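Local coordinates for Melibiose/raffinose/stachyose-binding protein MelE (Bacillus subtilis subsp. subtilis str. 168, PDB 4R6H) that binds melibiose, raffinose and stachyose and, as the solute-binding part of the MelEDC-MsmX ABC transporter, serves their import into the cell, at residues Tyr197-Leu206 with Lys227-Leu235; Asp299-Glu307 with Tyr362-Tyr373. All blocks are in the same frame, centred on the assembly; numbering follows the deposited sequence. Where two conformers were deposited one is given.

Contact 1 of 2, residues Tyr197-Leu206 with Lys227-Leu235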
loop_
_atom_site.group_PDB
_atom_site.type_symbol
_atom_site.label_atom_id
_atom_site.label_comp_id
_atom_site.label_asym_id
_atom_site.label_seq_id
_atom_site.Cartn_x
_atom_site.Cartn_y
_atom_site.Cartn_z
ATOM N N TYR A 197 3.217 10.444 0.094
ATOM C CA TYR A 197 4.003 11.081 1.154
ATOM C C TYR A 197 3.117 11.376 2.375
ATOM O O TYR A 197 3.438 11.021 3.526
ATOM C CB TYR A 197 4.692 12.360 0.605
ATOM C CG TYR A 197 5.135 13.300 1.686
ATOM C CD1 TYR A 197 6.323 13.082 2.399
ATOM C CD2 TYR A 197 4.328 14.353 2.054
ATOM C CE1 TYR A 197 6.689 13.934 3.450
ATOM C CE2 TYR A 197 4.672 15.192 3.098
ATOM C CZ TYR A 197 5.872 15.004 3.757
ATOM O OH TYR A 197 6.201 15.847 4.811
ATOM N N TYR A 198 2.035 12.096 2.126
ATOM C CA TYR A 198 1.136 12.454 3.220
ATOM C C TYR A 198 0.574 11.228 3.913
ATOM O O TYR A 198 0.509 11.168 5.143
ATOM C CB TYR A 198 0.017 13.342 2.747
ATOM C CG TYR A 198 0.330 14.812 2.535
ATOM C CD1 TYR A 198 0.710 15.638 3.594
ATOM C CD2 TYR A 198 0.118 15.420 1.306
ATOM C CE1 TYR A 198 0.934 17.003 3.411
ATOM C CE2 TYR A 198 0.322 16.769 1.131
ATOM C CZ TYR A 198 0.703 17.566 2.189
ATOM O OH TYR A 198 0.903 18.914 1.954
ATOM N N ASP A 199 0.087 10.273 3.115
ATOM C CA ASP A 199 -0.576 9.100 3.663
ATOM C C ASP A 199 0.371 8.272 4.527
ATOM O O ASP A 199 0.010 7.876 5.667
ATOM C CB ASP A 199 -1.166 8.269 2.487
ATOM C CG ASP A 199 -2.330 7.405 2.877
ATOM O OD1 ASP A 199 -2.957 7.609 3.900
ATOM O OD2 ASP A 199 -2.692 6.568 2.052
ATOM N N GLN A 200 1.572 7.978 4.031
ATOM C CA GLN A 200 2.489 7.162 4.783
ATOM C C GLN A 200 2.913 7.860 6.071
ATOM O O GLN A 200 2.912 7.237 7.114
ATOM C CB GLN A 200 3.756 6.763 4.010
ATOM C CG GLN A 200 3.568 5.634 3.041
ATOM C CD GLN A 200 4.849 5.179 2.350
ATOM O OE1 GLN A 200 4.821 4.925 1.161
ATOM N NE2 GLN A 200 5.900 4.912 3.120
ATOM N N PHE A 201 3.276 9.149 5.975
ATOM C CA PHE A 201 3.807 9.825 7.173
ATOM C C PHE A 201 2.714 10.209 8.172
ATOM O O PHE A 201 3.000 10.475 9.336
ATOM C CB PHE A 201 4.728 10.984 6.822
ATOM C CG PHE A 201 6.110 10.564 6.407
ATOM C CD1 PHE A 201 7.026 10.051 7.341
ATOM C CD2 PHE A 201 6.515 10.693 5.099
ATOM C CE1 PHE A 201 8.300 9.696 6.935
ATOM C CE2 PHE A 201 7.801 10.371 4.695
ATOM C CZ PHE A 201 8.699 9.842 5.634
ATOM N N ALA A 202 1.460 10.231 7.743
ATOM C CA ALA A 202 0.357 10.463 8.686
ATOM C C ALA A 202 0.298 9.399 9.773
ATOM O O ALA A 202 -0.096 9.665 10.900
ATOM C CB ALA A 202 -0.974 10.477 7.947
ATOM N N THR A 203 0.717 8.169 9.461
ATOM C CA THR A 203 0.747 7.088 10.453
ATOM C C THR A 203 1.715 7.333 11.636
ATOM O O THR A 203 1.235 7.366 12.793
ATOM C CB THR A 203 0.929 5.717 9.745
ATOM O OG1 THR A 203 -0.278 5.385 9.015
ATOM C CG2 THR A 203 1.217 4.587 10.700
ATOM N N PRO A 204 3.015 7.583 11.381
ATOM C CA PRO A 204 3.873 7.918 12.545
ATOM C C PRO A 204 3.435 9.221 13.192
ATOM O O PRO A 204 3.607 9.382 14.419
ATOM C CB PRO A 204 5.262 8.052 11.936
ATOM C CG PRO A 204 5.096 8.133 10.451
ATOM C CD PRO A 204 3.813 7.398 10.150
ATOM N N LEU A 205 2.842 10.148 12.450
ATOM C CA LEU A 205 2.467 11.437 13.067
ATOM C C LEU A 205 1.298 11.273 14.015
ATOM O O LEU A 205 1.339 11.813 15.126
ATOM C CB LEU A 205 2.122 12.467 12.020
ATOM C CG LEU A 205 1.680 13.863 12.516
ATOM C CD1 LEU A 205 2.842 14.548 13.161
ATOM C CD2 LEU A 205 1.158 14.648 11.350
ATOM N N LEU A 206 0.297 10.500 13.619
ATOM C CA LEU A 206 -1.013 10.554 14.248
ATOM C C LEU A 206 -1.518 9.247 14.853
ATOM O O LEU A 206 -2.516 9.267 15.554
ATOM C CB LEU A 206 -2.083 11.095 13.266
ATOM C CG LEU A 206 -1.806 12.431 12.598
ATOM C CD1 LEU A 206 -2.771 12.729 11.480
ATOM C CD2 LEU A 206 -1.861 13.539 13.643
ATOM N N LYS A 227 -3.124 19.674 13.533
ATOM C CA LYS A 227 -2.130 18.670 13.878
ATOM C C LYS A 227 -1.464 18.035 12.639
ATOM O O LYS A 227 -0.444 17.370 12.751
ATOM C CB LYS A 227 -2.785 17.576 14.744
ATOM C CG LYS A 227 -3.237 18.114 16.095
ATOM C CD LYS A 227 -3.906 17.079 16.975
ATOM C CE LYS A 227 -3.905 17.561 18.426
ATOM N NZ LYS A 227 -5.275 17.515 18.995
ATOM N N PHE A 228 -2.049 18.253 11.479
ATOM C CA PHE A 228 -1.556 17.700 10.228
ATOM C C PHE A 228 -0.557 18.669 9.581
ATOM O O PHE A 228 0.180 18.276 8.673
ATOM C CB PHE A 228 -2.722 17.468 9.267
ATOM C CG PHE A 228 -2.476 16.401 8.215
ATOM C CD1 PHE A 228 -2.674 15.086 8.544
ATOM C CD2 PHE A 228 -2.110 16.730 6.903
ATOM C CE1 PHE A 228 -2.504 14.092 7.601
ATOM C CE2 PHE A 228 -1.921 15.723 5.961
ATOM C CZ PHE A 228 -2.121 14.419 6.316
ATOM N N THR A 229 -0.541 19.943 9.995
ATOM C CA THR A 229 0.247 20.951 9.301
ATOM C C THR A 229 1.728 20.644 9.220
ATOM O O THR A 229 2.408 21.008 8.237
ATOM C CB THR A 229 0.035 22.346 9.983
ATOM O OG1 THR A 229 -1.376 22.605 10.060
ATOM C CG2 THR A 229 0.715 23.450 9.265
ATOM N N TYR A 230 2.185 19.980 10.272
ATOM C CA TYR A 230 3.582 19.505 10.292
ATOM C C TYR A 230 4.051 18.857 8.988
ATOM O O TYR A 230 5.126 19.180 8.475
ATOM C CB TYR A 230 3.758 18.526 11.453
ATOM C CG TYR A 230 5.101 17.870 11.528
ATOM C CD1 TYR A 230 6.171 18.497 12.120
ATOM C CD2 TYR A 230 5.303 16.574 11.038
ATOM C CE1 TYR A 230 7.419 17.873 12.224
ATOM C CE2 TYR A 230 6.555 15.968 11.139
ATOM C CZ TYR A 230 7.583 16.597 11.730
ATOM O OH TYR A 230 8.806 15.962 11.788
ATOM N N LEU A 231 3.210 17.990 8.421
ATOM C CA LEU A 231 3.643 17.336 7.185
ATOM C C LEU A 231 3.777 18.264 5.982
ATOM O O LEU A 231 4.647 18.086 5.107
ATOM C CB LEU A 231 2.713 16.169 6.826
ATOM C CG LEU A 231 2.671 15.059 7.882
ATOM C CD1 LEU A 231 1.590 14.067 7.511
ATOM C CD2 LEU A 231 4.018 14.421 8.048
ATOM N N SER A 232 2.926 19.284 5.950
ATOM C CA SER A 232 3.051 20.268 4.897
ATOM C C SER A 232 4.300 21.182 5.082
ATOM O O SER A 232 4.953 21.570 4.101
ATOM C CB SER A 232 1.792 21.123 4.833
ATOM O OG SER A 232 0.683 20.344 4.339
ATOM N N GLU A 233 4.576 21.496 6.343
ATOM C CA GLU A 233 5.782 22.260 6.673
ATOM C C GLU A 233 7.045 21.509 6.264
ATOM O O GLU A 233 7.947 22.100 5.656
ATOM C CB GLU A 233 5.809 22.664 8.134
ATOM C CG GLU A 233 4.803 23.777 8.396
ATOM C CD GLU A 233 4.577 24.003 9.844
ATOM O OE1 GLU A 233 4.431 23.019 10.579
ATOM O OE2 GLU A 233 4.569 25.164 10.239
ATOM N N ILE A 234 7.088 20.219 6.565
ATOM C CA ILE A 234 8.240 19.416 6.186
ATOM C C ILE A 234 8.406 19.395 4.661
ATOM O O ILE A 234 9.483 19.582 4.107
ATOM C CB ILE A 234 8.121 17.994 6.739
ATOM C CG1 ILE A 234 8.258 17.951 8.271
ATOM C CG2 ILE A 234 9.212 17.132 6.083
ATOM C CD1 ILE A 234 9.573 18.525 8.809
ATOM N N LEU A 235 7.300 19.208 3.940
ATOM C CA LEU A 235 7.368 19.171 2.474
ATOM C C LEU A 235 7.855 20.510 1.900
ATOM O O LEU A 235 8.662 20.554 1.010
ATOM C CB LEU A 235 6.010 18.754 1.879
ATOM C CG LEU A 235 5.979 18.430 0.378
ATOM C CD1 LEU A 235 7.034 17.392 0.036
ATOM C CD2 LEU A 235 4.561 17.993 -0.041
#
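Two helices of the sugar-binding protein pack here through a knob-into-hole contact, with Leu-231 of helix 229-240 seated among Tyr-197, Tyr-198, Ala-202 and Leu-205 of helix 192-206. The two branches of the knob part: CD1 of Leu-231 lies 3.8 Å from the backbone N of Ala-202, while CD2 rests on CB of Phe-201. Leu-205 meets the knob tip to tip, its CD2 3.8 Å from CG of Leu-231, and its other methyl, CD1, reaches the ring of Tyr-230. Polar bonds pin both tyrosines. Tyr-197, with CG anti to the backbone N (chi1 161°), extends across to the second helix and gives its hydroxyl to O of Leu-231 at 2.7 Å, in the carbonyl plane and on a lone pair. That oxygen also accepts the helical bond from N of Leu-235, so two donors grip it. Tyr-198 passes alongside Leu-231, CB of the leucine at its ring edge, and its OH is hydrogen-bonded to OG of Ser-232 at 2.8 Å. Its ring plane and that of Phe-228 differ by 29°, and the offset leaves little stacking; CD1 of Tyr-198 still comes within 3.5 Å of CE2 of Phe-228. CD1 of Leu-206 touches the edge of the phenylalanine ring. The axes of segments 197-206 and 229-235 approach to 10.5 Å, their N-to-C directions at 126°: a buried helix pair in a solute-binding protein lobe, held by a single knob in a hole and two tyrosine hydroxyl bonds.

Contact 2 of 2, residues Asp299-Glu307 with Tyr362-Tyr373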
loop_
_atom_site.group_PDB
_atom_site.type_symbol
_atom_site.label_atom_id
_atom_site.label_comp_id
_atom_site.label_asym_id
_atom_site.label_seq_id
_atom_site.Cartn_x
_atom_site.Cartn_y
_atom_site.Cartn_z
ATOM N N ASP A 299 9.449 6.631 19.409
ATOM C CA ASP A 299 8.615 5.758 18.596
ATOM C C ASP A 299 9.471 5.034 17.546
ATOM O O ASP A 299 10.512 5.512 17.165
ATOM C CB ASP A 299 7.520 6.590 17.938
ATOM C CG ASP A 299 6.367 5.762 17.399
ATOM O OD1 ASP A 299 6.158 4.595 17.800
ATOM O OD2 ASP A 299 5.656 6.342 16.578
ATOM N N ASP A 300 9.003 3.857 17.128
ATOM C CA ASP A 300 9.725 3.017 16.185
ATOM C C ASP A 300 9.274 3.325 14.749
ATOM O O ASP A 300 8.105 3.688 14.518
ATOM C CB ASP A 300 9.420 1.541 16.476
ATOM C CG ASP A 300 9.988 1.051 17.817
ATOM O OD1 ASP A 300 10.999 1.595 18.271
ATOM O OD2 ASP A 300 9.443 0.074 18.370
ATOM N N PRO A 301 10.185 3.106 13.796
ATOM C CA PRO A 301 9.796 3.102 12.379
ATOM C C PRO A 301 8.735 2.031 12.127
ATOM O O PRO A 301 8.565 1.087 12.925
ATOM C CB PRO A 301 11.094 2.789 11.636
ATOM C CG PRO A 301 12.193 3.118 12.621
ATOM C CD PRO A 301 11.632 2.917 13.982
ATOM N N ILE A 302 8.035 2.171 11.019
ATOM C CA ILE A 302 6.841 1.376 10.772
ATOM C C ILE A 302 6.759 1.035 9.282
ATOM O O ILE A 302 7.054 1.872 8.421
ATOM C CB ILE A 302 5.577 2.178 11.281
ATOM C CG1 ILE A 302 4.322 1.343 11.337
ATOM C CG2 ILE A 302 5.339 3.441 10.465
ATOM C CD1 ILE A 302 4.334 0.306 12.402
ATOM N N TRP A 303 6.350 -0.212 8.978
ATOM C CA TRP A 303 5.933 -0.545 7.608
ATOM C C TRP A 303 4.461 -0.188 7.388
ATOM O O TRP A 303 3.622 -0.483 8.236
ATOM C CB TRP A 303 6.095 -2.034 7.331
ATOM C CG TRP A 303 7.504 -2.572 7.241
ATOM C CD1 TRP A 303 8.041 -3.541 8.015
ATOM C CD2 TRP A 303 8.510 -2.224 6.292
ATOM N NE1 TRP A 303 9.312 -3.797 7.656
ATOM C CE2 TRP A 303 9.641 -3.008 6.582
ATOM C CE3 TRP A 303 8.579 -1.300 5.242
ATOM C CZ2 TRP A 303 10.822 -2.901 5.869
ATOM C CZ3 TRP A 303 9.730 -1.211 4.503
ATOM C CH2 TRP A 303 10.853 -1.981 4.823
ATOM N N ILE A 304 4.152 0.399 6.245
ATOM C CA ILE A 304 2.778 0.803 5.919
ATOM C C ILE A 304 2.205 -0.087 4.869
ATOM O O ILE A 304 2.839 -0.342 3.822
ATOM C CB ILE A 304 2.710 2.250 5.402
ATOM C CG1 ILE A 304 3.320 3.265 6.409
ATOM C CG2 ILE A 304 1.301 2.630 5.039
ATOM C CD1 ILE A 304 2.699 3.216 7.763
ATOM N N GLY A 305 0.984 -0.528 5.080
ATOM C CA GLY A 305 0.311 -1.324 4.038
ATOM C C GLY A 305 -0.657 -2.314 4.614
ATOM O O GLY A 305 -1.808 -1.963 4.956
ATOM N N GLY A 306 -0.178 -3.529 4.754
ATOM C CA GLY A 306 -1.004 -4.624 5.264
ATOM C C GLY A 306 -1.708 -5.317 4.140
ATOM O O GLY A 306 -1.054 -5.942 3.330
ATOM N N GLU A 307 -3.040 -5.228 4.069
ATOM C CA GLU A 307 -3.767 -5.764 2.915
ATOM C C GLU A 307 -3.265 -5.191 1.643
ATOM O O GLU A 307 -3.138 -3.970 1.525
ATOM C CB GLU A 307 -5.224 -5.316 2.928
ATOM C CG GLU A 307 -6.169 -6.144 3.711
ATOM C CD GLU A 307 -7.603 -5.728 3.457
ATOM O OE1 GLU A 307 -8.212 -5.113 4.353
ATOM O OE2 GLU A 307 -8.111 -5.963 2.350
ATOM N N TYR A 362 13.293 -7.205 4.015
ATOM C CA TYR A 362 12.207 -7.586 4.925
ATOM C C TYR A 362 12.694 -8.503 6.091
ATOM O O TYR A 362 12.158 -8.403 7.183
ATOM C CB TYR A 362 11.006 -8.176 4.193
ATOM C CG TYR A 362 10.233 -7.151 3.362
ATOM C CD1 TYR A 362 9.828 -5.934 3.921
ATOM C CD2 TYR A 362 9.802 -7.444 2.085
ATOM C CE1 TYR A 362 9.088 -5.024 3.193
ATOM C CE2 TYR A 362 9.080 -6.537 1.352
ATOM C CZ TYR A 362 8.692 -5.348 1.899
ATOM O OH TYR A 362 7.933 -4.452 1.183
ATOM N N GLU A 363 13.689 -9.348 5.837
ATOM C CA GLU A 363 14.266 -10.149 6.905
ATOM C C GLU A 363 15.065 -9.252 7.883
ATOM O O GLU A 363 15.000 -9.426 9.099
ATOM C CB GLU A 363 15.157 -11.220 6.301
ATOM C CG GLU A 363 15.587 -12.279 7.292
ATOM C CD GLU A 363 15.474 -13.685 6.731
ATOM O OE1 GLU A 363 14.595 -13.953 5.868
ATOM O OE2 GLU A 363 16.273 -14.533 7.164
ATOM N N TYR A 364 15.814 -8.313 7.343
ATOM C CA TYR A 364 16.567 -7.389 8.191
ATOM C C TYR A 364 15.630 -6.641 9.114
ATOM O O TYR A 364 15.954 -6.416 10.296
ATOM C CB TYR A 364 17.371 -6.405 7.351
ATOM C CG TYR A 364 18.368 -5.531 8.097
ATOM C CD1 TYR A 364 18.005 -4.282 8.569
ATOM C CD2 TYR A 364 19.646 -5.919 8.244
ATOM C CE1 TYR A 364 18.920 -3.477 9.232
ATOM C CE2 TYR A 364 20.582 -5.123 8.886
ATOM C CZ TYR A 364 20.222 -3.896 9.340
ATOM O OH TYR A 364 21.193 -3.146 9.996
ATOM N N TYR A 365 14.437 -6.296 8.611
ATOM C CA TYR A 365 13.443 -5.562 9.365
ATOM C C TYR A 365 12.261 -6.402 9.835
ATOM O O TYR A 365 11.129 -5.925 9.974
ATOM C CB TYR A 365 12.967 -4.357 8.536
ATOM C CG TYR A 365 14.045 -3.326 8.350
ATOM C CD1 TYR A 365 14.482 -2.559 9.398
ATOM C CD2 TYR A 365 14.638 -3.121 7.106
ATOM C CE1 TYR A 365 15.495 -1.639 9.226
ATOM C CE2 TYR A 365 15.625 -2.175 6.918
ATOM C CZ TYR A 365 16.068 -1.440 7.984
ATOM O OH TYR A 365 17.076 -0.519 7.783
ATOM N N GLN A 366 12.544 -7.680 10.109
ATOM C CA GLN A 366 11.507 -8.658 10.456
ATOM C C GLN A 366 10.700 -8.245 11.688
ATOM O O GLN A 366 9.508 -8.560 11.785
ATOM C CB GLN A 366 12.173 -10.034 10.688
ATOM C CG GLN A 366 11.231 -11.202 10.943
ATOM C CD GLN A 366 10.625 -11.781 9.675
ATOM O OE1 GLN A 366 9.411 -11.956 9.582
ATOM N NE2 GLN A 366 11.470 -12.100 8.700
ATOM N N ASP A 367 11.319 -7.524 12.598
ATOM C CA ASP A 367 10.574 -7.209 13.828
ATOM C C ASP A 367 9.858 -5.862 13.763
ATOM O O ASP A 367 9.195 -5.454 14.734
ATOM C CB ASP A 367 11.447 -7.329 15.078
ATOM C CG ASP A 367 11.954 -8.742 15.294
ATOM O OD1 ASP A 367 11.291 -9.722 14.892
ATOM O OD2 ASP A 367 13.040 -8.875 15.898
ATOM N N VAL A 368 9.901 -5.213 12.601
ATOM C CA VAL A 368 9.195 -3.940 12.447
ATOM C C VAL A 368 7.703 -4.253 12.241
ATOM O O VAL A 368 7.352 -5.170 11.504
ATOM C CB VAL A 368 9.783 -3.102 11.268
ATOM C CG1 VAL A 368 9.009 -1.804 10.975
ATOM C CG2 VAL A 368 11.250 -2.776 11.540
ATOM N N LYS A 369 6.833 -3.473 12.872
ATOM C CA LYS A 369 5.413 -3.708 12.805
ATOM C C LYS A 369 4.799 -3.129 11.536
ATOM O O LYS A 369 5.481 -2.387 10.780
ATOM C CB LYS A 369 4.733 -3.162 14.082
ATOM C CG LYS A 369 5.273 -3.784 15.376
ATOM C CD LYS A 369 4.993 -5.259 15.490
ATOM C CE LYS A 369 5.607 -5.846 16.755
ATOM N NZ LYS A 369 6.341 -7.108 16.446
ATOM N N VAL A 370 3.538 -3.476 11.314
ATOM C CA VAL A 370 2.820 -3.050 10.125
ATOM C C VAL A 370 1.593 -2.279 10.534
ATOM O O VAL A 370 0.864 -2.690 11.471
ATOM C CB VAL A 370 2.414 -4.244 9.229
ATOM C CG1 VAL A 370 1.572 -3.767 8.045
ATOM C CG2 VAL A 370 3.674 -4.960 8.751
ATOM N N GLU A 371 1.373 -1.167 9.851
ATOM C CA GLU A 371 0.176 -0.375 10.027
ATOM C C GLU A 371 -0.580 -0.284 8.696
ATOM O O GLU A 371 0.034 -0.096 7.627
ATOM C CB GLU A 371 0.513 1.051 10.490
ATOM C CG GLU A 371 0.680 1.156 12.007
ATOM C CD GLU A 371 -0.671 1.136 12.699
ATOM O OE1 GLU A 371 -1.642 1.784 12.218
ATOM O OE2 GLU A 371 -0.752 0.407 13.705
ATOM N N PRO A 372 -1.910 -0.363 8.732
ATOM C CA PRO A 372 -2.655 -0.156 7.508
ATOM C C PRO A 372 -2.519 1.250 6.959
ATOM O O PRO A 372 -2.247 2.209 7.708
ATOM C CB PRO A 372 -4.122 -0.431 7.925
ATOM C CG PRO A 372 -4.126 -0.148 9.398
ATOM C CD PRO A 372 -2.784 -0.570 9.904
ATOM N N TYR A 373 -2.750 1.436 5.673
ATOM C CA TYR A 373 -2.726 2.783 5.119
ATOM C C TYR A 373 -3.683 3.712 5.841
ATOM O O TYR A 373 -4.864 3.412 6.039
ATOM C CB TYR A 373 -3.000 2.790 3.611
ATOM C CG TYR A 373 -1.716 2.787 2.822
ATOM C CD1 TYR A 373 -1.005 3.965 2.620
ATOM C CD2 TYR A 373 -1.184 1.609 2.346
ATOM C CE1 TYR A 373 0.175 3.968 1.924
ATOM C CE2 TYR A 373 0.005 1.597 1.648
ATOM C CZ TYR A 373 0.673 2.783 1.438
ATOM O OH TYR A 373 1.855 2.796 0.749
HETATM O O HOH W 1 9.246 -2.242 15.945
HETATM O O HOH W 2 7.535 -1.004 14.307
HETATM O O HOH W 3 -3.960 -0.322 3.862
#
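Trp-303 lays one face of its indole against Tyr-362, whose ring edge points into that face in a T-shaped pair, the centroid of the tryptophan's six-membered ring 5.1 Å from that of Tyr-362 and the planes at 70°. At the indole's own edge, in its plane, sits the carbonyl O of Tyr-365, and the same indole turns an edge toward the face of Tyr-365 in an offset edge-to-face pair. Val-368 adds CG1 beside CD1 of Trp-303, at 3.6 Å. Lys-142 makes cation-pi contacts with both Trp-303 and Tyr-362, and the hydroxyl of Tyr-362 is hydrogen-bonded to O of Lys-142. In the conformer modelled here, Tyr-373 takes a methyl on its face: CG2 of Ile-304 stands 3.4 Å from the ring centroid, a CH-pi contact almost on the ring normal. Between these groups runs a short parallel beta pairing, strand 303-306 beside strand 370-372, at the edge of the mixed sheet. N of Trp-303 donates to O of Lys-369, N of Glu-371 to O of Trp-303 at 2.9 Å, and N of Gly-305 to O of Glu-371 at 2.8 Å. The pairing puts Trp-303 and Val-370 on one face of the sheet, Ile-304 and Glu-371 on the other. With CG1 anti to its own N (chi1 -168°), Ile-302 sets CG1 3.7 Å from CG of Glu-371, and its CD1 goes on to O of Lys-369. Waters bridge the segments before and after the paired strands, one from O of Pro-301 to N of Lys-369, the other from O of Gly-305 to N of Tyr-373.

In the fold
From the N terminus the chain reaches helix 192-206 first, and contact 1 closes a short loop of 20 residues when helix 229-240 packs back on it. Contact 2 opens only later, at 299-307, and closes after 54 residues that include strand 310-313 and helices 320-331 and 333-343, so the two loops follow in series, neither nested nor crossed. Their centres lie about 17 Å apart, yet they touch: Thr-203 of the first helix packs on Ile-304 and Glu-371 of the strand pair, and Asp-199 on Tyr-373. Helix 192-206 thus lies between helix 229-240 and the mixed sheet that contact 2 extends by strand 370-372.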